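Local coordinates for protein ADP/ATP-dependent NAD(P)H-hydrate dehydratase (Bacillus subtilis, PDB 3RPZ) that catalyses the ADP- or ATP-dependent dehydration of hydrated NADH and NADPH, probably restoring the damaged nicotinamide cofactors to their normal form, at residues A[173-178]-A[192-197]. Residues are numbered along the deposited sequence; the frame is centred on the assembly and turned at random.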
ATOM      1  N   GLU A 173      30.586  -5.601  29.262  1.00 20.33           N
ATOM      2  CA  GLU A 173      31.955  -5.199  29.540  1.00 21.69           C
ATOM      3  C   GLU A 173      32.579  -4.555  28.305  1.00 20.42           C
ATOM      4  O   GLU A 173      33.142  -3.475  28.383  1.00 20.08           O
ATOM      5  CB  GLU A 173      32.768  -6.426  29.982  1.00 22.99           C
ATOM      6  CG  GLU A 173      32.251  -7.034  31.304  1.00 30.23           C
ATOM      7  CD  GLU A 173      31.191  -8.200  31.211  1.00 35.86           C
ATOM      8  OE1 GLU A 173      31.372  -9.097  32.113  1.00 41.28           O
ATOM      9  OE2 GLU A 173      30.213  -8.278  30.361  1.00 29.99           O
ATOM     10  N   TYR A 174      32.451  -5.199  27.153  1.00 19.51           N
ATOM     11  CA  TYR A 174      33.004  -4.650  25.920  1.00 19.19           C
ATOM     12  C   TYR A 174      32.288  -3.395  25.511  1.00 18.70           C
ATOM     13  O   TYR A 174      32.932  -2.445  25.064  1.00 18.13           O
ATOM     14  CB  TYR A 174      33.034  -5.677  24.775  1.00 19.92           C
ATOM     15  CG  TYR A 174      34.196  -6.672  24.862  1.00 21.50           C
ATOM     16  CD1 TYR A 174      35.493  -6.267  24.642  1.00 24.73           C
ATOM     17  CD2 TYR A 174      33.944  -8.014  25.090  1.00 21.76           C
ATOM     18  CE1 TYR A 174      36.541  -7.161  24.720  1.00 25.17           C
ATOM     19  CE2 TYR A 174      35.008  -8.923  25.154  1.00 24.25           C
ATOM     20  CZ  TYR A 174      36.268  -8.461  24.949  1.00 25.63           C
ATOM     21  OH  TYR A 174      37.343  -9.329  25.015  1.00 29.29           O
ATOM     22  N   ALA A 175      30.950  -3.388  25.587  1.00 17.80           N
ATOM     23  CA  ALA A 175      30.221  -2.220  25.167  1.00 17.36           C
ATOM     24  C   ALA A 175      30.601  -1.002  26.012  1.00 18.05           C
ATOM     25  O   ALA A 175      30.806   0.082  25.503  1.00 17.24           O
ATOM     26  CB  ALA A 175      28.703  -2.462  25.219  1.00 16.98           C
ATOM     27  N   LYS A 176      30.710  -1.192  27.325  1.00 18.58           N
ATOM     28  CA  LYS A 176      31.094  -0.108  28.231  1.00 19.08           C
ATOM     29  C   LYS A 176      32.505   0.345  27.944  1.00 18.69           C
ATOM     30  O   LYS A 176      32.774   1.559  27.887  1.00 19.41           O
ATOM     31  CB  LYS A 176      30.977  -0.555  29.681  1.00 20.34           C
ATOM     32  CG  LYS A 176      29.608  -0.689  30.173  1.00 25.55           C
ATOM     33  CD  LYS A 176      29.539  -1.097  31.650  1.00 32.88           C
ATOM     34  CE  LYS A 176      29.804   0.075  32.550  1.00 36.50           C
ATOM     35  NZ  LYS A 176      31.238   0.323  32.712  1.00 42.73           N
ATOM     36  N   GLU A 177      33.415  -0.595  27.736  1.00 19.18           N
ATOM     37  CA  GLU A 177      34.819  -0.228  27.504  1.00 20.83           C
ATOM     38  C   GLU A 177      34.943   0.643  26.236  1.00 19.97           C
ATOM     39  O   GLU A 177      35.682   1.676  26.210  1.00 21.08           O
ATOM     40  CB  GLU A 177      35.630  -1.514  27.340  1.00 22.29           C
ATOM     41  CG  GLU A 177      37.022  -1.401  26.800  1.00 30.42           C
ATOM     42  CD  GLU A 177      37.692  -2.757  26.897  1.00 40.65           C
ATOM     43  OE1 GLU A 177      38.076  -3.138  28.027  1.00 46.45           O
ATOM     44  OE2 GLU A 177      37.731  -3.478  25.869  1.00 47.18           O
ATOM     45  N   TRP A 178      34.243   0.248  25.166  1.00 18.66           N
ATOM     46  CA  TRP A 178      34.362   0.933  23.918  1.00 18.62           C
ATOM     47  C   TRP A 178      33.565   2.218  23.872  1.00 18.09           C
ATOM     48  O   TRP A 178      33.959   3.175  23.219  1.00 17.75           O
ATOM     49  CB  TRP A 178      34.070  -0.008  22.740  1.00 17.44           C
ATOM     50  CG  TRP A 178      35.239  -0.841  22.456  1.00 17.72           C
ATOM     51  CD1 TRP A 178      35.542  -2.048  22.994  1.00 19.61           C
ATOM     52  CD2 TRP A 178      36.337  -0.481  21.601  1.00 21.09           C
ATOM     53  NE1 TRP A 178      36.770  -2.489  22.493  1.00 21.07           N
ATOM     54  CE2 TRP A 178      37.259  -1.543  21.640  1.00 21.93           C
ATOM     55  CE3 TRP A 178      36.584   0.601  20.756  1.00 24.33           C
ATOM     56  CZ2 TRP A 178      38.437  -1.537  20.891  1.00 26.22           C
ATOM     57  CZ3 TRP A 178      37.795   0.612  20.018  1.00 26.23           C
ATOM     58  CH2 TRP A 178      38.672  -0.461  20.077  1.00 27.19           C
ATOM     59  N   GLN A 192      18.967  -9.014  25.033  1.00 19.00           N
ATOM     60  CA  GLN A 192      19.458  -8.151  26.089  1.00 18.19           C
ATOM     61  C   GLN A 192      20.409  -7.124  25.537  1.00 16.54           C
ATOM     62  O   GLN A 192      21.605  -7.116  25.860  1.00 17.81           O
ATOM     63  CB  GLN A 192      20.058  -8.944  27.256  1.00 19.46           C
ATOM     64  CG  GLN A 192      19.038  -9.880  27.877  1.00 22.87           C
ATOM     65  CD  GLN A 192      19.485 -10.462  29.195  1.00 27.56           C
ATOM     66  OE1 GLN A 192      20.671 -10.637  29.452  1.00 33.45           O
ATOM     67  NE2 GLN A 192      18.534 -10.810  30.007  1.00 34.14           N
ATOM     68  N   THR A 193      19.883  -6.280  24.661  1.00 15.13           N
ATOM     69  CA  THR A 193      20.653  -5.189  24.099  1.00 14.65           C
ATOM     70  C   THR A 193      21.303  -4.391  25.228  1.00 15.27           C
ATOM     71  O   THR A 193      20.648  -4.070  26.237  1.00 16.19           O
ATOM     72  CB  THR A 193      19.759  -4.296  23.213  1.00 14.54           C
ATOM     73  OG1 THR A 193      19.473  -5.004  21.986  1.00 15.29           O
ATOM     74  CG2 THR A 193      20.451  -2.944  22.843  1.00 14.64           C
ATOM     75  N   VAL A 194      22.554  -4.029  25.034  1.00 15.48           N
ATOM     76  CA  VAL A 194      23.289  -3.183  25.988  1.00 15.40           C
ATOM     77  C   VAL A 194      23.268  -1.748  25.516  1.00 15.93           C
ATOM     78  O   VAL A 194      23.522  -1.489  24.313  1.00 15.78           O
ATOM     79  CB  VAL A 194      24.773  -3.597  26.145  1.00 15.46           C
ATOM     80  CG1 VAL A 194      25.460  -2.763  27.247  1.00 17.29           C
ATOM     81  CG2 VAL A 194      24.895  -5.061  26.458  1.00 17.26           C
ATOM     82  N   ILE A 195      22.869  -0.807  26.367  1.00 14.91           N
ATOM     83  CA  ILE A 195      22.951   0.612  26.057  1.00 15.35           C
ATOM     84  C   ILE A 195      24.013   1.209  26.956  1.00 16.08           C
ATOM     85  O   ILE A 195      23.797   1.386  28.161  1.00 16.63           O
ATOM     86  CB  ILE A 195      21.606   1.339  26.246  1.00 14.91           C
ATOM     87  CG1 ILE A 195      20.461   0.645  25.495  1.00 15.24           C
ATOM     88  CG2 ILE A 195      21.744   2.830  25.773  1.00 17.28           C
ATOM     89  CD1 ILE A 195      19.716  -0.450  26.268  1.00 17.57           C
ATOM     90  N   ALA A 196      25.192   1.467  26.393  1.00 15.80           N
ATOM     91  CA  ALA A 196      26.347   1.964  27.114  1.00 15.35           C
ATOM     92  C   ALA A 196      26.627   3.414  26.761  1.00 16.10           C
ATOM     93  O   ALA A 196      26.764   3.747  25.595  1.00 16.54           O
ATOM     94  CB  ALA A 196      27.558   1.107  26.842  1.00 16.53           C
ATOM     95  N   PHE A 197      26.687   4.274  27.778  1.00 16.36           N
ATOM     96  CA  PHE A 197      26.912   5.703  27.619  1.00 16.48           C
ATOM     97  C   PHE A 197      28.380   6.022  27.928  1.00 16.61           C
ATOM     98  O   PHE A 197      28.993   5.351  28.752  1.00 17.81           O
ATOM     99  CB  PHE A 197      25.953   6.491  28.526  1.00 17.14           C
ATOM    100  CG  PHE A 197      24.524   6.363  28.119  1.00 16.74           C
ATOM    101  CD1 PHE A 197      24.028   7.094  27.077  1.00 18.78           C
ATOM    102  CD2 PHE A 197      23.713   5.437  28.711  1.00 18.56           C
ATOM    103  CE1 PHE A 197      22.727   6.921  26.655  1.00 17.10           C
ATOM    104  CE2 PHE A 197      22.417   5.267  28.287  1.00 17.96           C
ATOM    105  CZ  PHE A 197      21.911   6.007  27.282  1.00 17.51           C
TER
HETATM  106  O   HOH W   1      31.175   3.365  29.376  1.00 28.89           O
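Val194 meets the helical segment 173-178 through one methyl: its CG1 lies 3.8 Å from CB of Ala175. CG1 is anti to the backbone N (chi1 -175°), which turns this branch to the helix. Thr193, just before it, touches the bound AMP; the side chain of Val194 stays about 10 Å from the nucleotide. Ile195 points away from the helical segment; its side chain touches Val239 and Leu240 of helix 235-256. Ala196 faces the helix again. Its CB packs against the helix backbone, 3.7 Å from O of Ala175. The same CB is 4.1 Å from CB of Ala175 and 4.3 Å from CG of Lys176. The small side chains of Ala175 and Ala196 allow this close approach. No direct hydrogen bond joins the segments. At Phe197 a water donates to its O (3.0 Å) and to O of Lys176 (2.8 Å), bridging the two backbones. This is helix-on-sheet packing in the family's ribokinase-like alpha/beta fold. Segment 173-178, part of helix 171-182, runs at 22° to strand 194-196. The helix leads into strand 185-188. On the other face of strand 194-196 lies helix 235-256. Strand 194-196 sits between strands 185-188 and 202-204, antiparallel to both.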